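Local structure of uncharacterized HTH-type transcriptional regulator HI_0893 (Haemophilus influenzae, 3QKX) at residues 83-88 with 181-186; 79-84 with 128-133; 101-106 with 158-163. The protein probably acts as a TetR-family, DNA-binding transcription regulator, with an N-terminal helix-turn-helix and an all-helical C-terminal domain that pairs two subunits. All coordinates share one frame; numbering follows the deposited sequence.

Contact 1 (83-88 with 181-186). With SO4 (sulfate ion), chain D; SO4 (sulfate ion), chain F.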
loop_
_atom_site.group_PDB
_atom_site.type_symbol
_atom_site.label_atom_id
_atom_site.label_comp_id
_atom_site.label_asym_id
_atom_site.label_seq_id
_atom_site.Cartn_x
_atom_site.Cartn_y
_atom_site.Cartn_z
ATOM N N GLU A 83 -24.586 1.168 4.012
ATOM C CA GLU A 83 -24.677 -0.104 3.287
ATOM C C GLU A 83 -24.060 -0.023 1.890
ATOM O O GLU A 83 -23.496 -1.016 1.412
ATOM C CB GLU A 83 -26.122 -0.602 3.201
ATOM C CG GLU A 83 -26.751 -0.960 4.564
ATOM C CD GLU A 83 -26.011 -2.094 5.328
ATOM O OE1 GLU A 83 -25.243 -2.883 4.698
ATOM O OE2 GLU A 83 -26.203 -2.180 6.571
ATOM N N GLN A 84 -24.142 1.148 1.256
ATOM C CA GLN A 84 -23.456 1.370 -0.004
ATOM C C GLN A 84 -21.960 1.299 0.208
ATOM O O GLN A 84 -21.251 0.713 -0.578
ATOM C CB GLN A 84 -23.836 2.717 -0.625
ATOM C CG GLN A 84 -25.282 2.797 -1.092
ATOM C CD GLN A 84 -25.705 4.213 -1.492
ATOM O OE1 GLN A 84 -24.869 5.051 -1.853
ATOM N NE2 GLN A 84 -27.006 4.474 -1.444
ATOM N N TYR A 85 -21.487 1.894 1.292
ATOM C CA TYR A 85 -20.083 1.843 1.634
ATOM C C TYR A 85 -19.664 0.413 2.017
ATOM O O TYR A 85 -18.635 -0.047 1.590
ATOM C CB TYR A 85 -19.760 2.822 2.757
ATOM C CG TYR A 85 -18.358 2.650 3.305
ATOM C CD1 TYR A 85 -17.282 3.265 2.716
ATOM C CD2 TYR A 85 -18.131 1.904 4.458
ATOM C CE1 TYR A 85 -15.974 3.094 3.241
ATOM C CE2 TYR A 85 -16.858 1.735 4.965
ATOM C CZ TYR A 85 -15.789 2.326 4.350
ATOM O OH TYR A 85 -14.530 2.145 4.884
ATOM N N ARG A 86 -20.477 -0.262 2.820
ATOM C CA ARG A 86 -20.205 -1.629 3.230
ATOM C C ARG A 86 -20.148 -2.571 2.040
ATOM O O ARG A 86 -19.270 -3.406 1.965
ATOM C CB ARG A 86 -21.269 -2.084 4.219
ATOM C CG ARG A 86 -21.186 -3.533 4.654
ATOM C CD ARG A 86 -21.948 -3.731 5.931
ATOM N NE ARG A 86 -22.090 -5.138 6.245
ATOM C CZ ARG A 86 -23.094 -5.930 5.862
ATOM N NH1 ARG A 86 -24.116 -5.488 5.112
ATOM N NH2 ARG A 86 -23.061 -7.210 6.216
ATOM N N GLN A 87 -21.062 -2.416 1.095
ATOM C CA GLN A 87 -21.009 -3.202 -0.150
ATOM C C GLN A 87 -19.690 -2.977 -0.876
ATOM O O GLN A 87 -19.074 -3.924 -1.330
ATOM C CB GLN A 87 -22.153 -2.813 -1.072
ATOM C CG GLN A 87 -22.282 -3.663 -2.360
ATOM C CD GLN A 87 -22.616 -5.094 -2.045
ATOM O OE1 GLN A 87 -23.687 -5.376 -1.555
ATOM N NE2 GLN A 87 -21.670 -5.992 -2.259
HETATM N N MSE A 88 -19.283 -1.719 -1.006
HETATM C CA MSE A 88 -18.041 -1.393 -1.705
HETATM C C MSE A 88 -16.840 -1.990 -0.981
HETATM O O MSE A 88 -15.920 -2.478 -1.617
HETATM C CB MSE A 88 -17.864 0.129 -1.863
HETATM C CG MSE A 88 -18.695 0.724 -2.975
HETATM SE SE MSE A 88 -18.228 2.598 -3.308
HETATM C CE MSE A 88 -18.905 3.413 -1.663
ATOM N N ARG A 181 -15.800 0.698 11.588
ATOM C CA ARG A 181 -14.840 1.636 12.165
ATOM C C ARG A 181 -14.172 2.486 11.105
ATOM O O ARG A 181 -13.943 3.670 11.338
ATOM C CB ARG A 181 -13.820 0.886 12.986
ATOM C CG ARG A 181 -14.425 0.432 14.286
ATOM C CD ARG A 181 -13.507 -0.410 15.076
ATOM N NE ARG A 181 -14.067 -0.711 16.382
ATOM C CZ ARG A 181 -14.132 0.139 17.409
ATOM N NH1 ARG A 181 -13.675 1.393 17.312
ATOM N NH2 ARG A 181 -14.662 -0.266 18.555
ATOM N N SER A 182 -13.871 1.910 9.938
ATOM C CA SER A 182 -13.312 2.715 8.837
ATOM C C SER A 182 -14.336 3.762 8.331
ATOM O O SER A 182 -13.969 4.887 7.973
ATOM C CB SER A 182 -12.874 1.816 7.701
ATOM O OG SER A 182 -13.989 1.164 7.166
ATOM N N TRP A 183 -15.613 3.368 8.309
ATOM C CA TRP A 183 -16.736 4.282 8.042
ATOM C C TRP A 183 -16.787 5.398 9.052
ATOM O O TRP A 183 -16.951 6.553 8.697
ATOM C CB TRP A 183 -18.031 3.506 8.096
ATOM C CG TRP A 183 -19.305 4.321 8.030
ATOM C CD1 TRP A 183 -20.233 4.448 9.011
ATOM C CD2 TRP A 183 -19.829 4.998 6.901
ATOM N NE1 TRP A 183 -21.281 5.192 8.577
ATOM C CE2 TRP A 183 -21.069 5.534 7.277
ATOM C CE3 TRP A 183 -19.372 5.205 5.606
ATOM C CZ2 TRP A 183 -21.847 6.295 6.417
ATOM C CZ3 TRP A 183 -20.143 5.960 4.748
ATOM C CH2 TRP A 183 -21.367 6.501 5.154
ATOM N N ARG A 184 -16.623 5.028 10.314
ATOM C CA ARG A 184 -16.649 5.970 11.430
ATOM C C ARG A 184 -15.655 7.121 11.222
ATOM O O ARG A 184 -15.946 8.266 11.544
ATOM C CB ARG A 184 -16.327 5.236 12.725
ATOM C CG ARG A 184 -16.811 5.907 13.939
ATOM C CD ARG A 184 -16.319 5.227 15.196
ATOM N NE ARG A 184 -16.891 3.887 15.423
ATOM C CZ ARG A 184 -16.741 3.198 16.564
ATOM N NH1 ARG A 184 -16.023 3.705 17.573
ATOM N NH2 ARG A 184 -17.295 1.989 16.709
ATOM N N ALA A 185 -14.490 6.799 10.665
ATOM C CA ALA A 185 -13.441 7.774 10.394
ATOM C C ALA A 185 -13.834 8.889 9.406
ATOM O O ALA A 185 -13.232 9.968 9.426
ATOM C CB ALA A 185 -12.197 7.042 9.876
ATOM N N ILE A 186 -14.793 8.623 8.523
ATOM C CA ILE A 186 -15.202 9.631 7.521
ATOM C C ILE A 186 -16.585 10.222 7.763
ATOM O O ILE A 186 -17.076 10.944 6.900
ATOM C CB ILE A 186 -15.093 9.121 6.055
ATOM C CG1 ILE A 186 -15.947 7.897 5.827
ATOM C CG2 ILE A 186 -13.655 8.842 5.710
ATOM C CD1 ILE A 186 -16.104 7.556 4.387
HETATM S S SO4 D . -16.420 -2.957 18.124
HETATM O O1 SO4 D . -17.298 -1.841 18.518
HETATM O O2 SO4 D . -15.175 -2.937 18.900
HETATM O O3 SO4 D . -16.173 -2.915 16.681
HETATM O O4 SO4 D . -17.092 -4.219 18.430
HETATM S S SO4 F . -25.941 -8.584 4.712
HETATM O O1 SO4 F . -26.187 -7.971 3.402
HETATM O O2 SO4 F . -26.089 -7.601 5.788
HETATM O O3 SO4 F . -24.591 -9.156 4.725
HETATM O O4 SO4 F . -26.901 -9.656 4.955
#
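Tyr85 and Ser182 make the one hydrogen bond between 83-88 and 181-186: the phenol OH of Tyr85 gives its proton to Ser182 OG at 2.5 Å, and the serine oxygen lies at the edge of the tyrosine ring, in its plane. Ser182 OG, accepting there, turns its own hydrogen toward the backbone oxygens of Val178 and Ile179, which share it; three partners grip the buried hydroxyl. The apolar part is carried by Trp183. Its CE3 sits over one face of the Tyr85 ring, 3.6 Å from Tyr85 CG, while Trp183 CB lies 3.8 Å from Tyr85 CE2. The two ring planes differ by 38°, an oblique pair. Tyr85 CG stands anti to the backbone N (chi1 171°), which carries the ring across to helix 172-184. Both helices belong to the C-terminal domain of the TetR fold, and segment 181-186 also meets the second subunit, where Ala185 packs on Ala185 of that chain. Arg86 NH1 forms a salt bridge, slightly out of the guanidinium plane, with the syn lone pair of Glu83 OE1 at 2.9 Å; Arg86 NE forms another with Glu176 OE1, a second polar tie between the helices. Two sulfates, probably from the crystallisation liquor, bind here: Arg86 NH1 and NH2 grip O2 and O3 of one (NH2 to O2 weakly), and Arg181 NH2 holds O2 of the other at 2.7 Å. Arg184 NH2 lies over the Arg181 guanidinium face.

Contact 2 (79-84 with 128-133); sequences KPFFEQ and DLFCHQ. With SO4 (sulfate ion), chain G; EDO (1,2-ethanediol), chain C.
Phe130 of helix 126-137 points the edge of its ring at the first turn of helix 81-98. Phe130 CE1 lies 3.3 Å from the carbonyl oxygen of Phe81, and Phe130 CD1 lies 3.5 Å from Gln84 OE1, both oxygens being near the plane of the ring. The slightly positive C-H rim is thus turned to two oxygens, a placement that is probably weakly favourable. The Gln84 amide stands at 70° to the ring. The CA-CB bond of Phe130 runs alongside helix 81-98, and chi1 of 166°, with CG trans to N, turns the ring onto it. The two phenylalanine rings run past each other at a slant: Phe130 CE1 approaches the edge of the Phe81 ring, 3.9 Å from Phe81 CD1. Farther out, Phe81 CE1 rests 3.8 Å from Gln133 CB, while the bent end of Gln133 leads off from the contact. The other arm of the Gln84 amide, NE2, donates to Lys79 O at 2.9 Å, from above the carbonyl plane; this fixes the amide's rotation and places OE1 at the ring edge. Lys79 precedes Pro80, the N-cap of helix 81-98. Trp183 of helix 172-184 touches both phenylalanines. Here the start of one long helix docks on a shorter one through ring edges, a carbonyl and an amide, within the all-helical C-terminal domain, which in many TetR relatives binds the inducer.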
loop_
_atom_site.group_PDB
_atom_site.type_symbol
_atom_site.label_atom_id
_atom_site.label_comp_id
_atom_site.label_asym_id
_atom_site.label_seq_id
_atom_site.Cartn_x
_atom_site.Cartn_y
_atom_site.Cartn_z
ATOM N N LYS A 79 -30.492 1.770 -0.840
ATOM C CA LYS A 79 -29.940 1.395 0.472
ATOM C C LYS A 79 -29.325 2.610 1.158
ATOM O O LYS A 79 -29.016 3.591 0.493
ATOM C CB LYS A 79 -28.868 0.300 0.325
ATOM C CG LYS A 79 -29.401 -1.042 -0.100
ATOM C CD LYS A 79 -28.280 -2.000 -0.449
ATOM C CE LYS A 79 -28.809 -3.261 -1.092
ATOM N NZ LYS A 79 -27.886 -4.395 -0.887
ATOM N N PRO A 80 -29.105 2.533 2.497
ATOM C CA PRO A 80 -28.417 3.620 3.176
ATOM C C PRO A 80 -26.971 3.778 2.736
ATOM O O PRO A 80 -26.346 2.819 2.276
ATOM C CB PRO A 80 -28.446 3.198 4.656
ATOM C CG PRO A 80 -29.438 2.178 4.772
ATOM C CD PRO A 80 -29.550 1.502 3.459
ATOM N N PHE A 81 -26.424 4.963 2.946
ATOM C CA PHE A 81 -25.073 5.266 2.498
ATOM C C PHE A 81 -24.047 4.345 3.134
ATOM O O PHE A 81 -23.086 3.937 2.459
ATOM C CB PHE A 81 -24.722 6.746 2.759
ATOM C CG PHE A 81 -25.481 7.717 1.858
ATOM C CD1 PHE A 81 -25.232 7.754 0.485
ATOM C CD2 PHE A 81 -26.467 8.547 2.367
ATOM C CE1 PHE A 81 -25.919 8.616 -0.353
ATOM C CE2 PHE A 81 -27.176 9.419 1.513
ATOM C CZ PHE A 81 -26.888 9.446 0.155
ATOM N N PHE A 82 -24.263 3.984 4.406
ATOM C CA PHE A 82 -23.401 2.999 5.078
ATOM C C PHE A 82 -23.407 1.661 4.357
ATOM O O PHE A 82 -22.365 1.082 4.128
ATOM C CB PHE A 82 -23.836 2.772 6.530
ATOM C CG PHE A 82 -23.092 1.672 7.200
ATOM C CD1 PHE A 82 -21.721 1.750 7.352
ATOM C CD2 PHE A 82 -23.745 0.531 7.649
ATOM C CE1 PHE A 82 -20.997 0.697 7.971
ATOM C CE2 PHE A 82 -23.018 -0.532 8.268
ATOM C CZ PHE A 82 -21.660 -0.430 8.428
ATOM N N GLU A 83 -24.586 1.168 4.012
ATOM C CA GLU A 83 -24.677 -0.104 3.287
ATOM C C GLU A 83 -24.060 -0.023 1.890
ATOM O O GLU A 83 -23.496 -1.016 1.412
ATOM C CB GLU A 83 -26.122 -0.602 3.201
ATOM C CG GLU A 83 -26.751 -0.960 4.564
ATOM C CD GLU A 83 -26.011 -2.094 5.328
ATOM O OE1 GLU A 83 -25.243 -2.883 4.698
ATOM O OE2 GLU A 83 -26.203 -2.180 6.571
ATOM N N GLN A 84 -24.142 1.148 1.256
ATOM C CA GLN A 84 -23.456 1.370 -0.004
ATOM C C GLN A 84 -21.960 1.299 0.208
ATOM O O GLN A 84 -21.251 0.713 -0.578
ATOM C CB GLN A 84 -23.836 2.717 -0.625
ATOM C CG GLN A 84 -25.282 2.797 -1.092
ATOM C CD GLN A 84 -25.705 4.213 -1.492
ATOM O OE1 GLN A 84 -24.869 5.051 -1.853
ATOM N NE2 GLN A 84 -27.006 4.474 -1.444
ATOM N N ASP A 128 -16.198 8.568 -6.108
ATOM C CA ASP A 128 -16.372 10.005 -6.257
ATOM C C ASP A 128 -17.845 10.359 -6.168
ATOM O O ASP A 128 -18.216 11.289 -5.432
ATOM C CB ASP A 128 -15.776 10.515 -7.603
ATOM C CG ASP A 128 -14.214 10.624 -7.588
ATOM O OD1 ASP A 128 -13.568 10.415 -6.535
ATOM O OD2 ASP A 128 -13.639 10.937 -8.651
ATOM N N LEU A 129 -18.673 9.609 -6.904
ATOM C CA LEU A 129 -20.122 9.831 -6.946
ATOM C C LEU A 129 -20.744 9.625 -5.585
ATOM O O LEU A 129 -21.597 10.411 -5.159
ATOM C CB LEU A 129 -20.810 8.883 -7.936
ATOM C CG LEU A 129 -20.599 9.062 -9.449
ATOM C CD1 LEU A 129 -21.508 8.093 -10.223
ATOM C CD2 LEU A 129 -20.843 10.486 -9.902
ATOM N N PHE A 130 -20.335 8.560 -4.917
ATOM C CA PHE A 130 -20.848 8.254 -3.601
ATOM C C PHE A 130 -20.523 9.378 -2.618
ATOM O O PHE A 130 -21.383 9.795 -1.857
ATOM C CB PHE A 130 -20.269 6.936 -3.112
ATOM C CG PHE A 130 -20.461 6.692 -1.637
ATOM C CD1 PHE A 130 -21.648 6.153 -1.169
ATOM C CD2 PHE A 130 -19.448 6.991 -0.720
ATOM C CE1 PHE A 130 -21.846 5.915 0.182
ATOM C CE2 PHE A 130 -19.628 6.737 0.652
ATOM C CZ PHE A 130 -20.839 6.206 1.102
ATOM N N CYS A 131 -19.276 9.846 -2.638
ATOM C CA CYS A 131 -18.850 10.967 -1.807
ATOM C C CYS A 131 -19.697 12.181 -2.049
ATOM O O CYS A 131 -20.077 12.835 -1.099
ATOM C CB CYS A 131 -17.378 11.302 -2.035
ATOM S SG CYS A 131 -16.269 10.073 -1.315
ATOM N N HIS A 132 -20.024 12.466 -3.311
ATOM C CA HIS A 132 -20.816 13.638 -3.647
ATOM C C HIS A 132 -22.237 13.542 -3.067
ATOM O O HIS A 132 -22.716 14.501 -2.456
ATOM C CB HIS A 132 -20.864 13.856 -5.168
ATOM C CG HIS A 132 -21.526 15.143 -5.578
ATOM N ND1 HIS A 132 -21.136 16.377 -5.088
ATOM C CD2 HIS A 132 -22.539 15.391 -6.453
ATOM C CE1 HIS A 132 -21.887 17.324 -5.634
ATOM N NE2 HIS A 132 -22.747 16.754 -6.463
ATOM N N GLN A 133 -22.880 12.384 -3.235
ATOM C CA GLN A 133 -24.249 12.181 -2.735
ATOM C C GLN A 133 -24.291 12.165 -1.203
ATOM O O GLN A 133 -25.152 12.810 -0.593
ATOM C CB GLN A 133 -24.868 10.873 -3.286
ATOM C CG GLN A 133 -25.199 10.881 -4.786
ATOM C CD GLN A 133 -26.145 12.025 -5.197
ATOM O OE1 GLN A 133 -26.000 12.611 -6.275
ATOM N NE2 GLN A 133 -27.104 12.357 -4.323
HETATM S S SO4 G . -30.197 -6.939 -1.956
HETATM O O1 SO4 G . -31.132 -5.873 -2.315
HETATM O O2 SO4 G . -29.900 -6.882 -0.521
HETATM O O3 SO4 G . -28.963 -6.768 -2.723
HETATM O O4 SO4 G . -30.808 -8.237 -2.258
HETATM C C1 EDO C . -10.072 8.317 -5.162
HETATM O O1 EDO C . -9.311 7.121 -4.944
HETATM C C2 EDO C . -9.325 9.252 -6.109
HETATM O O2 EDO C . -10.165 10.369 -6.437
#

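Contact 3 (101-106 with 158-163)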
loop_
_atom_site.group_PDB
_atom_site.type_symbol
_atom_site.label_atom_id
_atom_site.label_comp_id
_atom_site.label_asym_id
_atom_site.label_seq_id
_atom_site.Cartn_x
_atom_site.Cartn_y
_atom_site.Cartn_z
ATOM N N THR A 101 -3.374 -13.046 -7.323
ATOM C CA THR A 101 -2.441 -12.595 -8.354
ATOM C C THR A 101 -2.593 -11.081 -8.619
ATOM O O THR A 101 -1.604 -10.364 -8.752
ATOM C CB THR A 101 -2.624 -13.438 -9.656
ATOM O OG1 THR A 101 -1.551 -13.170 -10.568
ATOM C CG2 THR A 101 -4.018 -13.162 -10.332
ATOM N N ILE A 102 -3.823 -10.582 -8.579
ATOM C CA ILE A 102 -4.055 -9.152 -8.686
ATOM C C ILE A 102 -3.521 -8.453 -7.438
ATOM O O ILE A 102 -2.893 -7.394 -7.524
ATOM C CB ILE A 102 -5.571 -8.824 -8.872
ATOM C CG1 ILE A 102 -6.110 -9.415 -10.178
ATOM C CG2 ILE A 102 -5.816 -7.327 -8.840
ATOM C CD1 ILE A 102 -5.594 -8.747 -11.405
ATOM N N LEU A 103 -3.758 -9.054 -6.278
ATOM C CA LEU A 103 -3.261 -8.511 -5.009
ATOM C C LEU A 103 -1.719 -8.355 -5.003
ATOM O O LEU A 103 -1.222 -7.316 -4.589
ATOM C CB LEU A 103 -3.751 -9.372 -3.824
ATOM C CG LEU A 103 -3.308 -8.985 -2.425
ATOM C CD1 LEU A 103 -3.951 -7.669 -2.019
ATOM C CD2 LEU A 103 -3.638 -10.118 -1.448
ATOM N N SER A 104 -0.984 -9.362 -5.477
ATOM C CA SER A 104 0.480 -9.256 -5.581
ATOM C C SER A 104 0.909 -8.095 -6.455
ATOM O O SER A 104 1.828 -7.367 -6.119
ATOM C CB SER A 104 1.095 -10.520 -6.175
ATOM O OG SER A 104 0.816 -11.655 -5.396
ATOM N N ASN A 105 0.255 -7.938 -7.592
ATOM C CA ASN A 105 0.680 -6.935 -8.559
ATOM C C ASN A 105 0.247 -5.491 -8.215
ATOM O O ASN A 105 0.825 -4.551 -8.756
ATOM C CB ASN A 105 0.229 -7.339 -9.970
ATOM C CG ASN A 105 0.879 -8.626 -10.434
ATOM O OD1 ASN A 105 1.973 -8.961 -10.008
ATOM N ND2 ASN A 105 0.205 -9.353 -11.320
ATOM N N LEU A 106 -0.722 -5.317 -7.305
ATOM C CA LEU A 106 -1.136 -3.972 -6.842
ATOM C C LEU A 106 0.033 -2.988 -6.660
ATOM O O LEU A 106 -0.031 -1.834 -7.103
ATOM C CB LEU A 106 -1.876 -4.061 -5.511
ATOM C CG LEU A 106 -3.348 -4.450 -5.475
ATOM C CD1 LEU A 106 -3.830 -4.478 -4.013
ATOM C CD2 LEU A 106 -4.189 -3.506 -6.288
ATOM N N ASN A 158 -5.644 -2.633 2.416
ATOM C CA ASN A 158 -4.541 -2.850 3.333
ATOM C C ASN A 158 -4.708 -4.179 4.120
ATOM O O ASN A 158 -3.714 -4.884 4.408
ATOM C CB ASN A 158 -4.385 -1.641 4.304
ATOM C CG ASN A 158 -3.648 -0.435 3.662
ATOM O OD1 ASN A 158 -2.955 -0.586 2.676
ATOM N ND2 ASN A 158 -3.798 0.753 4.250
ATOM N N LEU A 159 -5.954 -4.515 4.459
ATOM C CA LEU A 159 -6.234 -5.730 5.207
ATOM C C LEU A 159 -5.951 -6.980 4.372
ATOM O O LEU A 159 -5.286 -7.895 4.840
ATOM C CB LEU A 159 -7.676 -5.738 5.709
ATOM C CG LEU A 159 -7.984 -6.739 6.816
ATOM C CD1 LEU A 159 -7.135 -6.464 8.087
ATOM C CD2 LEU A 159 -9.428 -6.678 7.138
ATOM N N ALA A 160 -6.462 -7.001 3.140
ATOM C CA ALA A 160 -6.170 -8.068 2.179
ATOM C C ALA A 160 -4.658 -8.248 2.003
ATOM O O ALA A 160 -4.136 -9.372 2.065
ATOM C CB ALA A 160 -6.798 -7.759 0.867
ATOM N N SER A 161 -3.953 -7.136 1.844
ATOM C CA SER A 161 -2.539 -7.180 1.519
ATOM C C SER A 161 -1.695 -7.712 2.688
ATOM O O SER A 161 -0.872 -8.619 2.496
ATOM C CB SER A 161 -2.049 -5.807 1.078
ATOM O OG SER A 161 -0.909 -5.938 0.228
ATOM N N ASP A 162 -1.982 -7.212 3.895
ATOM C CA ASP A 162 -1.288 -7.616 5.127
ATOM C C ASP A 162 -1.884 -8.857 5.863
ATOM O O ASP A 162 -1.309 -9.318 6.842
ATOM C CB ASP A 162 -1.235 -6.419 6.096
ATOM C CG ASP A 162 -0.708 -5.119 5.411
ATOM O OD1 ASP A 162 0.105 -5.237 4.437
ATOM O OD2 ASP A 162 -1.152 -4.005 5.796
ATOM N N ALA A 163 -3.013 -9.394 5.387
ATOM C CA ALA A 163 -3.493 -10.729 5.792
ATOM C C ALA A 163 -2.396 -11.808 5.605
ATOM O O ALA A 163 -2.291 -12.791 6.396
ATOM C CB ALA A 163 -4.747 -11.098 4.991
#
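The bond from Ala163 N to Leu159 O, 2.8 Å, closes a turn of helix 154-165 on which Ala160 and Ser161 receive Leu103 of helix 100-109. In the TetR fold this joins two helices of the C-terminal domain, and helix 100-109 also reaches the N-terminal, probably DNA-binding domain: Asn105 ND2 donates to Asp18 O on helix 6-23. Helix 154-165 faces the second subunit as well, since Asn158 ND2 is bonded to Asn158 OD1 of that chain. Helix 100-109 therefore lies between the probable DNA-binding part and a helix of the dimer interface. No hydrogen bond crosses this contact, and one leucine carries it. Its chi1 of 179° carries CG toward helix 154-165, and chi2 of 68° spreads the two methyls over Ala160 and Ser161, where the backbones come close, with Leu103 CA and Ser161 CA 6.7 Å apart. The two methyls divide the work. CD1 of Leu103 meets the backbone of Ser161, 3.8 Å from its CA, and is 4.1 Å from Ala160 CB; small side chains at both positions allow this near approach. The other methyl, Leu103 CD2, lies against the carbonyl oxygen of Ala160 at 3.6 Å.

Contacts 1 and 2 share Glu83 and Gln84 at the start of helix 81-98 and form one continuous patch, their centres about 9 Å apart; Trp183 CZ3 of contact 1 meets Phe130 CZ of contact 2 at 3.7 Å. Contact 1 is buried and combines aromatic packing with a hydroxyl bond, whereas contact 2 is partly open at Gln133 and depends on ring edges and oxygens. Contact 3, about 20 Å from contact 1 between centres, is buried: one leucine packed on small residues and backbone, without a hydrogen bond across. Along the chain it is nested inside contact 1. Contacts 1 and 3 both touch the second subunit, through segments 181-186 and 158-163; contact 2 does not.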